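Local coordinates for protein beta-N-acetylhexosaminidase (Arthrobacter aurescens, PDB 3RCN) that probably catalyses the hydrolysis of terminal non-reducing N-acetyl-D-hexosamine residues in N-acetyl-beta-D-hexosaminides, at residues P247-A252 with G313-P318; I279-L284 with P318-Q323. All blocks are in the same frame, centred on the assembly; numbering follows the deposited sequence.

Interaction 1. Residues P247-A252 with G313-P318. With GOL (glycerol), chain O.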
ATOM      1  N   PRO A 247     -28.543  10.055 -12.725  1.00 41.28           N
ATOM      2  CA  PRO A 247     -28.435   9.864 -14.174  1.00 40.04           C
ATOM      3  C   PRO A 247     -27.229  10.541 -14.818  1.00 41.17           C
ATOM      4  O   PRO A 247     -26.921  10.241 -15.975  1.00 45.47           O
ATOM      5  CB  PRO A 247     -29.738  10.459 -14.690  1.00 37.23           C
ATOM      6  CG  PRO A 247     -29.993  11.571 -13.757  1.00 39.70           C
ATOM      7  CD  PRO A 247     -29.473  11.153 -12.410  1.00 38.53           C
ATOM      8  N   GLY A 248     -26.624  11.500 -14.119  1.00 35.52           N
ATOM      9  CA  GLY A 248     -25.433  12.182 -14.607  1.00 32.86           C
ATOM     10  C   GLY A 248     -24.147  11.453 -14.226  1.00 38.44           C
ATOM     11  O   GLY A 248     -24.205  10.370 -13.636  1.00 33.41           O
ATOM     12  N   HIS A 249     -22.996  12.040 -14.571  1.00 39.17           N
ATOM     13  CA  HIS A 249     -21.682  11.411 -14.349  1.00 32.94           C
ATOM     14  C   HIS A 249     -21.637   9.986 -14.878  1.00 20.85           C
ATOM     15  O   HIS A 249     -21.086   9.113 -14.253  1.00 21.47           O
ATOM     16  CB  HIS A 249     -21.317  11.429 -12.858  1.00 37.15           C
ATOM     17  CG  HIS A 249     -21.144  12.809 -12.314  1.00 43.85           C
ATOM     18  ND1 HIS A 249     -22.204  13.563 -11.854  1.00 48.65           N
ATOM     19  CD2 HIS A 249     -20.049  13.599 -12.218  1.00 39.47           C
ATOM     20  CE1 HIS A 249     -21.762  14.749 -11.471  1.00 47.44           C
ATOM     21  NE2 HIS A 249     -20.459  14.796 -11.684  1.00 45.34           N
ATOM     22  N   SER A 250     -22.357   9.734 -15.952  1.00 30.25           N
ATOM     23  CA  SER A 250     -22.463   8.396 -16.504  1.00 28.40           C
ATOM     24  C   SER A 250     -21.660   8.009 -17.741  1.00 29.58           C
ATOM     25  O   SER A 250     -21.803   6.884 -18.221  1.00 32.02           O
ATOM     26  CB  SER A 250     -23.927   8.016 -16.636  1.00 35.41           C
ATOM     27  OG  SER A 250     -24.510   8.042 -15.346  1.00 36.70           O
ATOM     28  N   GLN A 251     -20.846   8.909 -18.288  1.00 28.11           N
ATOM     29  CA  GLN A 251     -20.181   8.584 -19.563  1.00 30.75           C
ATOM     30  C   GLN A 251     -19.341   7.283 -19.606  1.00 32.98           C
ATOM     31  O   GLN A 251     -19.108   6.735 -20.680  1.00 34.82           O
ATOM     32  CB  GLN A 251     -19.353   9.749 -20.082  1.00 29.27           C
ATOM     33  CG  GLN A 251     -18.909   9.549 -21.512  1.00 31.67           C
ATOM     34  CD  GLN A 251     -18.466  10.836 -22.154  1.00 39.16           C
ATOM     35  OE1 GLN A 251     -19.014  11.905 -21.867  1.00 42.55           O
ATOM     36  NE2 GLN A 251     -17.465  10.750 -23.030  1.00 35.12           N
ATOM     37  N   ALA A 252     -18.877   6.789 -18.464  1.00 33.21           N
ATOM     38  CA  ALA A 252     -18.098   5.557 -18.477  1.00 34.96           C
ATOM     39  C   ALA A 252     -19.005   4.387 -18.801  1.00 35.70           C
ATOM     40  O   ALA A 252     -18.678   3.566 -19.654  1.00 38.44           O
ATOM     41  CB  ALA A 252     -17.354   5.336 -17.151  1.00 37.64           C
ATOM     42  N   GLY A 313     -26.168   9.076  -5.938  1.00 30.69           N
ATOM     43  CA  GLY A 313     -25.728  10.350  -6.483  1.00 37.12           C
ATOM     44  C   GLY A 313     -26.885  11.300  -6.755  1.00 41.69           C
ATOM     45  O   GLY A 313     -27.565  11.729  -5.834  1.00 45.72           O
ATOM     46  N   GLY A 314     -27.037  11.701  -8.011  1.00 45.34           N
ATOM     47  CA  GLY A 314     -28.142  12.540  -8.431  1.00 40.05           C
ATOM     48  C   GLY A 314     -27.685  13.966  -8.672  1.00 44.81           C
ATOM     49  O   GLY A 314     -28.468  14.833  -9.078  1.00 41.60           O
ATOM     50  N   ASP A 315     -26.403  14.208  -8.420  1.00 44.65           N
ATOM     51  CA  ASP A 315     -25.841  15.538  -8.571  1.00 57.17           C
ATOM     52  C   ASP A 315     -25.616  15.869 -10.042  1.00 60.36           C
ATOM     53  O   ASP A 315     -25.430  14.978 -10.877  1.00 52.69           O
ATOM     54  CB  ASP A 315     -24.520  15.670  -7.791  1.00 62.66           C
ATOM     55  CG  ASP A 315     -23.430  14.733  -8.314  1.00 68.09           C
ATOM     56  OD1 ASP A 315     -23.713  13.526  -8.475  1.00 71.37           O
ATOM     57  OD2 ASP A 315     -22.293  15.199  -8.570  1.00 65.54           O
ATOM     58  N   GLU A 316     -25.666  17.165 -10.337  1.00 66.45           N
ATOM     59  CA  GLU A 316     -25.151  17.735 -11.584  1.00 66.44           C
ATOM     60  C   GLU A 316     -25.645  17.081 -12.878  1.00 60.29           C
ATOM     61  O   GLU A 316     -24.857  16.482 -13.618  1.00 60.04           O
ATOM     62  CB  GLU A 316     -23.614  17.771 -11.543  1.00 67.43           C
ATOM     63  CG  GLU A 316     -23.070  18.244 -10.191  1.00 79.19           C
ATOM     64  CD  GLU A 316     -21.581  18.575 -10.198  1.00 90.68           C
ATOM     65  OE1 GLU A 316     -20.871  18.190 -11.154  1.00 94.46           O
ATOM     66  OE2 GLU A 316     -21.121  19.226  -9.233  1.00 92.42           O
ATOM     67  N   VAL A 317     -26.942  17.196 -13.149  1.00 49.15           N
ATOM     68  CA  VAL A 317     -27.444  16.793 -14.453  1.00 52.04           C
ATOM     69  C   VAL A 317     -28.029  17.965 -15.241  1.00 52.73           C
ATOM     70  O   VAL A 317     -29.129  18.434 -14.945  1.00 57.91           O
ATOM     71  CB  VAL A 317     -28.481  15.660 -14.348  1.00 56.51           C
ATOM     72  CG1 VAL A 317     -28.543  14.894 -15.656  1.00 57.32           C
ATOM     73  CG2 VAL A 317     -28.126  14.716 -13.204  1.00 57.04           C
ATOM     74  N   PRO A 318     -27.298  18.412 -16.275  1.00 48.19           N
ATOM     75  CA  PRO A 318     -27.726  19.435 -17.241  1.00 45.58           C
ATOM     76  C   PRO A 318     -28.910  18.916 -18.036  1.00 45.36           C
ATOM     77  O   PRO A 318     -28.938  17.731 -18.348  1.00 46.26           O
ATOM     78  CB  PRO A 318     -26.510  19.571 -18.172  1.00 43.28           C
ATOM     79  CG  PRO A 318     -25.355  19.063 -17.374  1.00 37.95           C
ATOM     80  CD  PRO A 318     -25.917  17.965 -16.516  1.00 36.84           C
TER
HETATM   81  C1  GOL O 565     -17.794  16.195  -8.981  1.00 99.43           C
HETATM   82  O1  GOL O 565     -18.965  15.896  -8.248  1.00 96.48           O
HETATM   83  C2  GOL O 565     -18.091  17.225 -10.071  1.00100.44           C
HETATM   84  O2  GOL O 565     -17.736  16.715 -11.338  1.00 98.74           O
HETATM   85  C3  GOL O 565     -17.303  18.505  -9.821  1.00 99.21           C
HETATM   86  O3  GOL O 565     -17.532  19.413 -10.876  1.00 98.30           O
HETATM   87  O   HOH W   1     -25.741  12.418 -11.370  1.00 42.55           O
HETATM   88  O   HOH W   2     -23.218  14.719 -15.631  1.00 46.23           O
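His-249 meets Asp-315 and Glu-316 in a loop-to-loop contact of the catalytic alpha/beta (TIM) barrel, between the connections that follow strands 239-243 and 309-313. Asp-315 and Glu-316 form the Asp-Glu pair familiar from glycosyl hydrolase family 20, and Glu-316 is the predicted proton donor. The example illustrates how a neighbouring barrel loop can furnish the surroundings of an acidic pair. A chi1 of -64° sets CG of His-249 anti to the carbonyl carbon, and the ring lies beside both carboxylates. Its CE1 lies 3.0 Å from Asp-315 OD2; the two side chains cross at about a right angle, yet ring and carboxylate planes differ by just 12°. The Glu-316 carboxylate, poorly ordered, brings OE1 near the ring plane at the imidazole edge, 3.5 Å from His-249 NE2. A glycerol, probably from the crystallisation liquor, joins the group through a weak hydrogen bond between its O2 and His-249 NE2, and a second weak one that O1 gives to Asp-315 OD2. Beside Gly-248, Val-317 CG2 packs 3.7 Å from Pro-247 CG, while His-344 of helix 342-357 touches both residues. Two waters bridge the backbones: one connects Gly-248 N weakly to Asp-315 O, and the other accepts from His-249 N at 2.9 Å and lies 3.1 Å from Glu-316 O, to which it may donate.

Interaction 2. Residues I279-L284 with P318-Q323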
ATOM      1  N   ILE A 279     -18.301  19.158 -15.419  1.00 40.11           N
ATOM      2  CA  ILE A 279     -19.662  18.669 -15.606  1.00 36.23           C
ATOM      3  C   ILE A 279     -19.937  18.248 -17.052  1.00 40.66           C
ATOM      4  O   ILE A 279     -19.661  18.984 -18.003  1.00 46.85           O
ATOM      5  CB  ILE A 279     -20.702  19.690 -15.108  1.00 41.12           C
ATOM      6  CG1 ILE A 279     -20.455  20.004 -13.631  1.00 40.93           C
ATOM      7  CG2 ILE A 279     -22.128  19.167 -15.306  1.00 33.90           C
ATOM      8  CD1 ILE A 279     -21.449  20.986 -13.050  1.00 37.84           C
ATOM      9  N   ASN A 280     -20.463  17.038 -17.194  1.00 34.77           N
ATOM     10  CA  ASN A 280     -20.736  16.447 -18.488  1.00 38.34           C
ATOM     11  C   ASN A 280     -22.176  16.698 -18.955  1.00 48.84           C
ATOM     12  O   ASN A 280     -23.137  16.395 -18.242  1.00 46.93           O
ATOM     13  CB  ASN A 280     -20.481  14.944 -18.415  1.00 35.04           C
ATOM     14  CG  ASN A 280     -20.099  14.364 -19.747  1.00 36.88           C
ATOM     15  OD1 ASN A 280     -20.259  15.004 -20.783  1.00 45.55           O
ATOM     16  ND2 ASN A 280     -19.582  13.148 -19.733  1.00 32.70           N
ATOM     17  N   GLU A 281     -22.331  17.245 -20.156  1.00 47.10           N
ATOM     18  CA  GLU A 281     -23.658  17.381 -20.732  1.00 43.81           C
ATOM     19  C   GLU A 281     -24.160  16.025 -21.225  1.00 37.80           C
ATOM     20  O   GLU A 281     -25.355  15.831 -21.474  1.00 38.97           O
ATOM     21  CB  GLU A 281     -23.661  18.406 -21.867  1.00 55.28           C
ATOM     22  CG  GLU A 281     -23.790  19.853 -21.405  1.00 62.98           C
ATOM     23  CD  GLU A 281     -24.006  20.832 -22.558  1.00 73.37           C
ATOM     24  OE1 GLU A 281     -24.186  20.383 -23.713  1.00 73.28           O
ATOM     25  OE2 GLU A 281     -23.998  22.056 -22.301  1.00 79.16           O
ATOM     26  N   THR A 282     -23.249  15.075 -21.364  1.00 41.98           N
ATOM     27  CA  THR A 282     -23.650  13.750 -21.806  1.00 38.25           C
ATOM     28  C   THR A 282     -24.093  12.894 -20.621  1.00 36.06           C
ATOM     29  O   THR A 282     -23.315  12.601 -19.728  1.00 41.15           O
ATOM     30  CB  THR A 282     -22.523  13.094 -22.598  1.00 31.91           C
ATOM     31  OG1 THR A 282     -22.356  13.819 -23.820  1.00 36.72           O
ATOM     32  CG2 THR A 282     -22.846  11.641 -22.919  1.00 31.26           C
ATOM     33  N   VAL A 283     -25.358  12.493 -20.628  1.00 37.14           N
ATOM     34  CA  VAL A 283     -25.935  11.793 -19.487  1.00 33.68           C
ATOM     35  C   VAL A 283     -26.798  10.619 -19.928  1.00 29.50           C
ATOM     36  O   VAL A 283     -26.977  10.384 -21.121  1.00 34.84           O
ATOM     37  CB  VAL A 283     -26.751  12.760 -18.612  1.00 32.17           C
ATOM     38  CG1 VAL A 283     -25.854  13.861 -18.105  1.00 32.67           C
ATOM     39  CG2 VAL A 283     -27.893  13.369 -19.399  1.00 28.76           C
ATOM     40  N   LEU A 284     -27.333   9.878 -18.970  1.00 26.17           N
ATOM     41  CA  LEU A 284     -28.189   8.751 -19.312  1.00 26.09           C
ATOM     42  C   LEU A 284     -29.427   9.199 -20.081  1.00 35.83           C
ATOM     43  O   LEU A 284     -29.969  10.286 -19.864  1.00 36.04           O
ATOM     44  CB  LEU A 284     -28.631   8.001 -18.062  1.00 30.22           C
ATOM     45  CG  LEU A 284     -27.534   7.288 -17.270  1.00 42.80           C
ATOM     46  CD1 LEU A 284     -28.142   6.617 -16.059  1.00 45.31           C
ATOM     47  CD2 LEU A 284     -26.795   6.269 -18.128  1.00 42.64           C
ATOM     48  N   PRO A 318     -27.298  18.412 -16.275  1.00 48.19           N
ATOM     49  CA  PRO A 318     -27.726  19.435 -17.241  1.00 45.58           C
ATOM     50  C   PRO A 318     -28.910  18.916 -18.036  1.00 45.36           C
ATOM     51  O   PRO A 318     -28.938  17.731 -18.348  1.00 46.26           O
ATOM     52  CB  PRO A 318     -26.510  19.571 -18.172  1.00 43.28           C
ATOM     53  CG  PRO A 318     -25.355  19.063 -17.374  1.00 37.95           C
ATOM     54  CD  PRO A 318     -25.917  17.965 -16.516  1.00 36.84           C
ATOM     55  N   LEU A 319     -29.871  19.771 -18.364  1.00 48.37           N
ATOM     56  CA  LEU A 319     -31.093  19.286 -18.999  1.00 48.02           C
ATOM     57  C   LEU A 319     -31.010  19.368 -20.511  1.00 51.81           C
ATOM     58  O   LEU A 319     -31.939  18.969 -21.212  1.00 53.20           O
ATOM     59  CB  LEU A 319     -32.288  20.093 -18.530  1.00 38.87           C
ATOM     60  CG  LEU A 319     -32.515  20.194 -17.029  1.00 40.99           C
ATOM     61  CD1 LEU A 319     -33.635  21.186 -16.796  1.00 44.44           C
ATOM     62  CD2 LEU A 319     -32.850  18.846 -16.424  1.00 43.41           C
ATOM     63  N   THR A 320     -29.891  19.885 -21.005  1.00 40.75           N
ATOM     64  CA  THR A 320     -29.740  20.149 -22.423  1.00 44.57           C
ATOM     65  C   THR A 320     -30.083  18.935 -23.268  1.00 39.70           C
ATOM     66  O   THR A 320     -30.899  19.025 -24.179  1.00 40.26           O
ATOM     67  CB  THR A 320     -28.309  20.574 -22.741  1.00 55.59           C
ATOM     68  OG1 THR A 320     -27.958  21.674 -21.895  1.00 62.87           O
ATOM     69  CG2 THR A 320     -28.179  20.976 -24.214  1.00 51.05           C
ATOM     70  N   GLN A 321     -29.451  17.804 -22.965  1.00 36.24           N
ATOM     71  CA  GLN A 321     -29.698  16.578 -23.709  1.00 32.60           C
ATOM     72  C   GLN A 321     -31.186  16.208 -23.678  1.00 36.62           C
ATOM     73  O   GLN A 321     -31.780  15.887 -24.706  1.00 43.83           O
ATOM     74  CB  GLN A 321     -28.855  15.443 -23.139  1.00 26.40           C
ATOM     75  CG  GLN A 321     -29.091  14.070 -23.781  1.00 33.63           C
ATOM     76  CD  GLN A 321     -28.236  12.971 -23.137  1.00 41.88           C
ATOM     77  OE1 GLN A 321     -27.015  13.122 -22.969  1.00 40.05           O
ATOM     78  NE2 GLN A 321     -28.879  11.865 -22.763  1.00 39.76           N
ATOM     79  N   TRP A 322     -31.782  16.267 -22.497  1.00 29.95           N
ATOM     80  CA  TRP A 322     -33.156  15.822 -22.322  1.00 39.41           C
ATOM     81  C   TRP A 322     -34.146  16.739 -23.030  1.00 38.70           C
ATOM     82  O   TRP A 322     -35.128  16.277 -23.594  1.00 35.63           O
ATOM     83  CB  TRP A 322     -33.502  15.727 -20.844  1.00 37.15           C
ATOM     84  CG  TRP A 322     -32.898  14.561 -20.146  1.00 34.99           C
ATOM     85  CD1 TRP A 322     -32.261  13.495 -20.714  1.00 35.90           C
ATOM     86  CD2 TRP A 322     -32.877  14.340 -18.730  1.00 35.89           C
ATOM     87  NE1 TRP A 322     -31.848  12.620 -19.732  1.00 34.25           N
ATOM     88  CE2 TRP A 322     -32.219  13.118 -18.508  1.00 31.92           C
ATOM     89  CE3 TRP A 322     -33.372  15.051 -17.628  1.00 39.49           C
ATOM     90  CZ2 TRP A 322     -32.036  12.595 -17.231  1.00 36.01           C
ATOM     91  CZ3 TRP A 322     -33.189  14.534 -16.363  1.00 39.60           C
ATOM     92  CH2 TRP A 322     -32.525  13.319 -16.174  1.00 42.50           C
ATOM     93  N   GLN A 323     -33.876  18.036 -23.000  1.00 40.61           N
ATOM     94  CA  GLN A 323     -34.734  19.005 -23.656  1.00 43.84           C
ATOM     95  C   GLN A 323     -34.732  18.823 -25.172  1.00 49.70           C
ATOM     96  O   GLN A 323     -35.726  19.115 -25.843  1.00 58.21           O
ATOM     97  CB  GLN A 323     -34.301  20.422 -23.299  1.00 38.11           C
ATOM     98  CG  GLN A 323     -34.584  20.797 -21.868  1.00 48.92           C
ATOM     99  CD  GLN A 323     -33.903  22.087 -21.481  1.00 62.74           C
ATOM    100  OE1 GLN A 323     -33.175  22.675 -22.281  1.00 69.60           O
ATOM    101  NE2 GLN A 323     -34.131  22.537 -20.253  1.00 65.02           N
TER
HETATM  102  O   HOH W   3     -27.443  17.642 -20.936  1.00 34.21           O
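Val-283 N donates to Gln-321 OE1 over 2.9 Å in an almost straight bond, with an N-H...O angle of 177°. The other half of the same amide returns the favour: Gln-321 NE2 donates to Val-283 O, also at 2.9 Å, approaching from above the carbonyl plane while the acceptor stays close to the plane of the glutamine amide. One side chain thus serves both backbone groups of a single residue, an instructive case of a primary amide pairing with both polar groups of one backbone residue. In Gln-321, CG is anti to the backbone N (chi1 176°) and the chain beyond it is extended, carrying the amide to Val-283; the two side chains slide past each other in opposite directions, with OE1 3.7 Å from Val-283 CG2. An alanine here would probably leave Val-283 N and Val-283 O without these mates and open a gap beside the valine methyl.

In the barrel, the contact joins the long loop before helix 288-304 to the short helix 320-323. Within that loop Asn-280 makes an Asx turn, its OD1 accepting from Thr-282 N, while its ND2 is bonded to Asp-179 and probably to Gln-251. Pro-318 leads into the helix and lays its ring against the loop, CG lying 3.8 Å from Ile-279 CG2 and 3.6 Å from Asn-280 O. A water accepts from Gln-321 N and donates to Glu-281 O, with a weaker bond to Pro-318 O. Next along the helix, Trp-322 presents the edge of its indole: NE1 donates to Leu-284 O over 3.0 Å, nearly in line with the C=O bond, and the oxygen lies in the ring plane.

How the interactions relate
Interactions 1 and 2 share Pro-318, where 313-318 runs on into 318-323, and their centres lie about 8 Å apart. Segments 247-252 and 279-284 pack in turn against the continuous run 313-323. The two loops are also joined directly: Leu-284 N and Pro-247 O are 3.0 Å apart, a probable hydrogen bond. Ile-279 connects interaction 2 to the predicted proton donor of interaction 1: its side chain lies about 3 Å from that of the poorly ordered Glu-316 and comes within about 4 Å of the glycerol. The general lesson is one of layering: interaction 1 surrounds the acidic pair, while interaction 2 holds the residues that follow it in the chain against the 279-284 loop.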